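PDB 5SV6: extracellular solute-binding protein, family 3 from Methylophaga aminisulfidivorans MP, which is of unknown function but has a periplasmic-binding-protein-like architecture and, as the MxaJ protein, is probably associated with the methanol dehydrogenase system. Local coordinates for residues Lys89-Ile92 and Phe93-Thr96; Gln262-Leu265 and Lys266-Thr270. All coordinates share one frame; numbering follows the deposited sequence.

Contact 1. Residues Lys89-Ile92 and Phe93-Thr96; sequences KAAI and FLVT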
ATOM      1  N   LYS A  89      13.383  -8.307   5.341  1.00 19.37           N
ATOM      2  CA  LYS A  89      12.998  -6.978   5.784  1.00 20.26           C
ATOM      3  C   LYS A  89      11.642  -6.593   5.186  1.00 18.35           C
ATOM      4  O   LYS A  89      11.137  -7.261   4.279  1.00 20.55           O
ATOM      5  CB  LYS A  89      14.060  -5.949   5.388  1.00 21.22           C
ATOM      6  CG  LYS A  89      15.473  -6.237   5.907  1.00 26.16           C
ATOM      7  CD  LYS A  89      15.673  -5.728   7.324  1.00 27.38           C
ATOM      8  CE  LYS A  89      15.767  -4.211   7.381  1.00 28.08           C
ATOM      9  NZ  LYS A  89      17.162  -3.698   7.185  1.00 35.20           N
ATOM     10  N   ALA A  90      11.065  -5.517   5.704  1.00 20.31           N
ATOM     11  CA  ALA A  90       9.804  -4.993   5.204  1.00 20.52           C
ATOM     12  C   ALA A  90       9.980  -4.592   3.743  1.00 19.17           C
ATOM     13  O   ALA A  90      11.085  -4.260   3.330  1.00 20.37           O
ATOM     14  CB  ALA A  90       9.385  -3.795   6.032  1.00 19.29           C
ATOM     15  N   ALA A  91       8.895  -4.613   2.971  1.00 19.60           N
ATOM     16  CA  ALA A  91       8.963  -4.305   1.538  1.00 16.36           C
ATOM     17  C   ALA A  91       9.486  -2.897   1.248  1.00 17.87           C
ATOM     18  O   ALA A  91      10.062  -2.643   0.187  1.00 17.96           O
ATOM     19  CB  ALA A  91       7.593  -4.522   0.868  1.00 15.57           C
ATOM     20  N   ILE A  92       9.304  -1.980   2.189  1.00 18.11           N
ATOM     21  CA  ILE A  92       9.793  -0.616   1.999  1.00 19.74           C
ATOM     22  C   ILE A  92      11.318  -0.559   1.779  1.00 17.86           C
ATOM     23  O   ILE A  92      11.827   0.416   1.218  1.00 18.76           O
ATOM     24  CB  ILE A  92       9.339   0.330   3.162  1.00 20.65           C
ATOM     25  CG1 ILE A  92       9.504   1.806   2.780  1.00 21.80           C
ATOM     26  CG2 ILE A  92      10.079   0.005   4.458  1.00 21.71           C
ATOM     27  CD1 ILE A  92       9.003   2.780   3.847  1.00 26.41           C
ATOM     28  N   PHE A  93      12.033  -1.615   2.178  1.00 17.33           N
ATOM     29  CA  PHE A  93      13.491  -1.708   1.983  1.00 15.21           C
ATOM     30  C   PHE A  93      13.949  -2.446   0.718  1.00 14.81           C
ATOM     31  O   PHE A  93      15.151  -2.611   0.495  1.00 15.03           O
ATOM     32  CB  PHE A  93      14.154  -2.394   3.185  1.00 19.09           C
ATOM     33  CG  PHE A  93      14.011  -1.636   4.464  1.00 21.42           C
ATOM     34  CD1 PHE A  93      13.227  -2.132   5.494  1.00 22.43           C
ATOM     35  CD2 PHE A  93      14.639  -0.413   4.632  1.00 23.74           C
ATOM     36  CE1 PHE A  93      13.079  -1.428   6.676  1.00 23.55           C
ATOM     37  CE2 PHE A  93      14.497   0.299   5.819  1.00 24.06           C
ATOM     38  CZ  PHE A  93      13.718  -0.210   6.837  1.00 24.00           C
ATOM     39  N   LEU A  94      13.010  -2.907  -0.097  1.00 11.32           N
ATOM     40  CA  LEU A  94      13.362  -3.683  -1.284  1.00 11.75           C
ATOM     41  C   LEU A  94      14.212  -2.894  -2.280  1.00 11.60           C
ATOM     42  O   LEU A  94      15.115  -3.436  -2.909  1.00 12.39           O
ATOM     43  CB  LEU A  94      12.098  -4.179  -1.976  1.00 13.57           C
ATOM     44  CG  LEU A  94      11.357  -5.304  -1.257  1.00 13.08           C
ATOM     45  CD1 LEU A  94      10.081  -5.641  -2.018  1.00 11.45           C
ATOM     46  CD2 LEU A  94      12.263  -6.512  -1.170  1.00 12.79           C
ATOM     47  N   VAL A  95      13.896  -1.618  -2.427  1.00 11.09           N
ATOM     48  CA  VAL A  95      14.585  -0.778  -3.390  1.00 10.90           C
ATOM     49  C   VAL A  95      16.036  -0.551  -2.965  1.00 12.24           C
ATOM     50  O   VAL A  95      16.959  -0.771  -3.738  1.00 11.47           O
ATOM     51  CB  VAL A  95      13.865   0.570  -3.566  1.00  9.82           C
ATOM     52  CG1 VAL A  95      14.774   1.581  -4.276  1.00  9.74           C
ATOM     53  CG2 VAL A  95      12.549   0.376  -4.327  1.00 10.82           C
ATOM     54  N   THR A  96      16.234  -0.129  -1.722  1.00 11.29           N
ATOM     55  CA  THR A  96      17.560   0.284  -1.275  1.00 12.38           C
ATOM     56  C   THR A  96      18.492  -0.861  -0.909  1.00 14.53           C
ATOM     57  O   THR A  96      19.706  -0.748  -1.083  1.00 15.13           O
ATOM     58  CB  THR A  96      17.464   1.236  -0.073  1.00 16.51           C
ATOM     59  OG1 THR A  96      16.685   0.618   0.958  1.00 17.36           O
ATOM     60  CG2 THR A  96      16.792   2.524  -0.482  1.00 16.52           C
TER
HETATM   61  O   HOH W   1      13.857   0.865  -0.168  1.00 17.37           O
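Lys89 and Ile92 sandwich the ring of Phe93 between an ammonium-tipped chain and a methyl branch. From one face comes Lys89, its NZ 4.6 Å from the ring centroid and 10° off the normal, a cation-pi contact; CE lies nearer the rim, by the CD1-CE1 side, and adds a CH-pi contact. The lysine chain gets there by bending at chi2, chi3 and chi4, the last -88°, curling it over the ring. Against the opposite face Ile92 sets CG2, 4.1 Å from the centroid and offset toward the rim. The backbone turns into helix 94-99: Phe93 N donates to Ala90 O at 3.0 Å, and Leu94 N makes the equivalent bond to Ala91 O. Across the same turn Ala91 CB rests on Leu94 CD1 at 4.0 Å. Water 1 bridges the helix start, donating to Ile92 O and accepting from Thr96 N at 3.0 Å. This helix makes the beta-alpha-beta crossover from strand 82-87 to parallel strand 106-111, Leu94 packing on Val107. Since Lys89 NZ also forms a salt bridge with Glu97, the ammonium meets both a carboxylate and an aromatic face, which would probably spread its charge between them and tie the loop to the helix.

Contact 2. Residues Gln262-Leu265 and Lys266-Thr270; sequences QELL and KEINT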
ATOM      1  N   GLN A 262      17.463   0.447 -18.846  1.00 14.26           N
ATOM      2  CA  GLN A 262      16.459   0.982 -19.740  1.00 14.14           C
ATOM      3  C   GLN A 262      15.895  -0.063 -20.705  1.00 13.51           C
ATOM      4  O   GLN A 262      14.717  -0.002 -21.063  1.00 14.00           O
ATOM      5  CB  GLN A 262      17.017   2.206 -20.486  1.00 17.16           C
ATOM      6  CG  GLN A 262      17.220   3.423 -19.566  1.00 17.06           C
ATOM      7  CD  GLN A 262      15.898   4.028 -19.099  1.00 18.37           C
ATOM      8  OE1 GLN A 262      14.967   4.196 -19.891  1.00 16.61           O
ATOM      9  NE2 GLN A 262      15.807   4.344 -17.807  1.00 17.23           N
ATOM     10  N   GLU A 263      16.710  -1.022 -21.128  1.00 12.82           N
ATOM     11  CA  GLU A 263      16.197  -2.011 -22.074  1.00 15.10           C
ATOM     12  C   GLU A 263      15.173  -2.910 -21.385  1.00 13.09           C
ATOM     13  O   GLU A 263      14.119  -3.203 -21.944  1.00 11.89           O
ATOM     14  CB  GLU A 263      17.327  -2.835 -22.703  1.00 17.06           C
ATOM     15  CG  GLU A 263      18.133  -2.080 -23.747  1.00 17.10           C
ATOM     16  CD  GLU A 263      17.309  -1.679 -24.965  1.00 21.34           C
ATOM     17  OE1 GLU A 263      16.457  -2.475 -25.411  1.00 19.88           O
ATOM     18  OE2 GLU A 263      17.524  -0.564 -25.481  1.00 21.12           O
ATOM     19  N   LEU A 264      15.497  -3.335 -20.169  1.00 12.06           N
ATOM     20  CA  LEU A 264      14.568  -4.084 -19.332  1.00 12.53           C
ATOM     21  C   LEU A 264      13.266  -3.308 -19.125  1.00  9.83           C
ATOM     22  O   LEU A 264      12.183  -3.874 -19.225  1.00  9.63           O
ATOM     23  CB  LEU A 264      15.206  -4.389 -17.976  1.00 12.04           C
ATOM     24  CG  LEU A 264      14.345  -5.109 -16.933  1.00 10.08           C
ATOM     25  CD1 LEU A 264      13.927  -6.465 -17.470  1.00 12.56           C
ATOM     26  CD2 LEU A 264      15.113  -5.272 -15.634  1.00 11.35           C
ATOM     27  N   LEU A 265      13.382  -2.018 -18.824  1.00 10.27           N
ATOM     28  CA  LEU A 265      12.214  -1.157 -18.647  1.00  9.90           C
ATOM     29  C   LEU A 265      11.297  -1.150 -19.874  1.00 10.19           C
ATOM     30  O   LEU A 265      10.070  -1.178 -19.747  1.00  9.12           O
ATOM     31  CB  LEU A 265      12.644   0.272 -18.323  1.00  9.64           C
ATOM     32  CG  LEU A 265      11.523   1.293 -18.077  1.00 12.41           C
ATOM     33  CD1 LEU A 265      10.766   0.965 -16.819  1.00 13.37           C
ATOM     34  CD2 LEU A 265      12.068   2.721 -18.004  1.00 13.35           C
ATOM     35  N   LYS A 266      11.889  -1.094 -21.064  1.00  9.08           N
ATOM     36  CA  LYS A 266      11.093  -1.139 -22.286  1.00  9.90           C
ATOM     37  C   LYS A 266      10.328  -2.468 -22.427  1.00 11.27           C
ATOM     38  O   LYS A 266       9.162  -2.471 -22.809  1.00 10.71           O
ATOM     39  CB  LYS A 266      11.955  -0.829 -23.531  1.00 10.85           C
ATOM     40  CG  LYS A 266      12.442   0.619 -23.554  1.00 14.42           C
ATOM     41  CD  LYS A 266      13.074   1.019 -24.891  1.00 21.77           C
ATOM     42  CE  LYS A 266      14.251   0.128 -25.247  1.00 20.85           C
ATOM     43  NZ  LYS A 266      14.895   0.516 -26.556  1.00 24.18           N
ATOM     44  N   GLU A 267      10.974  -3.588 -22.110  1.00 10.73           N
ATOM     45  CA  GLU A 267      10.302  -4.888 -22.181  1.00 12.39           C
ATOM     46  C   GLU A 267       9.162  -4.974 -21.165  1.00 12.81           C
ATOM     47  O   GLU A 267       8.108  -5.556 -21.426  1.00  9.67           O
ATOM     48  CB  GLU A 267      11.292  -6.036 -21.940  1.00 14.82           C
ATOM     49  CG  GLU A 267      12.267  -6.279 -23.083  1.00 19.08           C
ATOM     50  CD  GLU A 267      13.073  -7.559 -22.908  1.00 24.98           C
ATOM     51  OE1 GLU A 267      12.583  -8.512 -22.253  1.00 25.12           O
ATOM     52  OE2 GLU A 267      14.204  -7.610 -23.431  1.00 29.94           O
ATOM     53  N   ILE A 268       9.391  -4.390 -19.996  1.00 10.36           N
ATOM     54  CA  ILE A 268       8.379  -4.355 -18.963  1.00  9.19           C
ATOM     55  C   ILE A 268       7.158  -3.548 -19.404  1.00  8.62           C
ATOM     56  O   ILE A 268       6.031  -4.000 -19.263  1.00 11.16           O
ATOM     57  CB  ILE A 268       8.975  -3.823 -17.635  1.00  9.42           C
ATOM     58  CG1 ILE A 268       9.903  -4.894 -17.049  1.00  8.64           C
ATOM     59  CG2 ILE A 268       7.859  -3.466 -16.663  1.00  9.88           C
ATOM     60  CD1 ILE A 268      10.754  -4.446 -15.874  1.00 10.48           C
ATOM     61  N   ASN A 269       7.385  -2.365 -19.958  1.00  8.30           N
ATOM     62  CA  ASN A 269       6.284  -1.541 -20.422  1.00 10.24           C
ATOM     63  C   ASN A 269       5.461  -2.246 -21.501  1.00 10.60           C
ATOM     64  O   ASN A 269       4.237  -2.162 -21.523  1.00  8.99           O
ATOM     65  CB  ASN A 269       6.800  -0.191 -20.927  1.00  9.92           C
ATOM     66  CG  ASN A 269       7.068   0.782 -19.793  1.00 10.71           C
ATOM     67  OD1 ASN A 269       6.532   0.618 -18.691  1.00 10.42           O
ATOM     68  ND2 ASN A 269       7.887   1.801 -20.055  1.00  9.25           N
ATOM     69  N   THR A 270       6.151  -2.954 -22.382  1.00  9.64           N
ATOM     70  CA  THR A 270       5.481  -3.694 -23.436  1.00 11.87           C
ATOM     71  C   THR A 270       4.626  -4.790 -22.824  1.00 11.48           C
ATOM     72  O   THR A 270       3.479  -4.978 -23.217  1.00 12.66           O
ATOM     73  CB  THR A 270       6.515  -4.288 -24.413  1.00 14.06           C
ATOM     74  OG1 THR A 270       7.109  -3.220 -25.150  1.00 13.23           O
ATOM     75  CG2 THR A 270       5.873  -5.274 -25.400  1.00 13.19           C
TER
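Successive i to i+4 bonds carry the backbone from Gln262-Leu265 into Lys266-Thr270 as regular alpha helix, Asn269 N reaching Leu265 O at 2.9 Å and Ile268 N bonding Leu264 O in the same way. On the exposed side Glu263 and Lys266 run side by side and point the same way. Their salt bridge joins Lys266 NZ to Glu263 OE2 at 3.0 Å; the ammonium comes to the syn side of that oxygen, 32° out of the carboxylate plane. A bend at Glu263 chi2 (-64°) turns the carboxylate along the helix toward the lysine, whose CE also packs 3.4 Å from Glu263 OE1. On the inward side Leu264 and Ile268 meet one turn apart, CD1 of Ile268 lying 3.8 Å from CG of Leu264. Asn269 folds its amide back over the preceding turn, placing ND2 4.2 Å from Leu265 CG, while OD1 accepts a hydrogen bond from Asp121 N. Replacing Asn269 with an alanine would probably leave that Asp121 amide without its side-chain acceptor and weaken the tie between this helix and strand 118-133. Glu267 OE1 forms a salt bridge with Arg80. The apolar side of helix 262-274 is laid against the sheet: Leu265 touches Ala118 and Ile268 touches Ser120 on strand 118-133, Leu264 and Ile268 reach Val257 on strand 247-257, and both also meet Met78 in the loop between helix 66-77 and strand 82-87.

Contact 1 comes first along the chain, where the loop after strand 82-87 enters helix 94-99; contact 2 follows much later, in helix 262-274 near the C-terminus. Their centres lie 22 Å apart and their nearest atoms about 13 Å, so they do not touch. What they share is the mixed sheet: Leu94, with Val95, packs on strand 106-111, and the helix of contact 2 rests on strands 118-133 and 247-257, the latter pairing antiparallel with 106-111. Two elements far apart in sequence are thereby anchored to one connected sheet, as expected in a periplasmic-binding-protein-like fold, where the last part of the chain returns to the lobe built by the first.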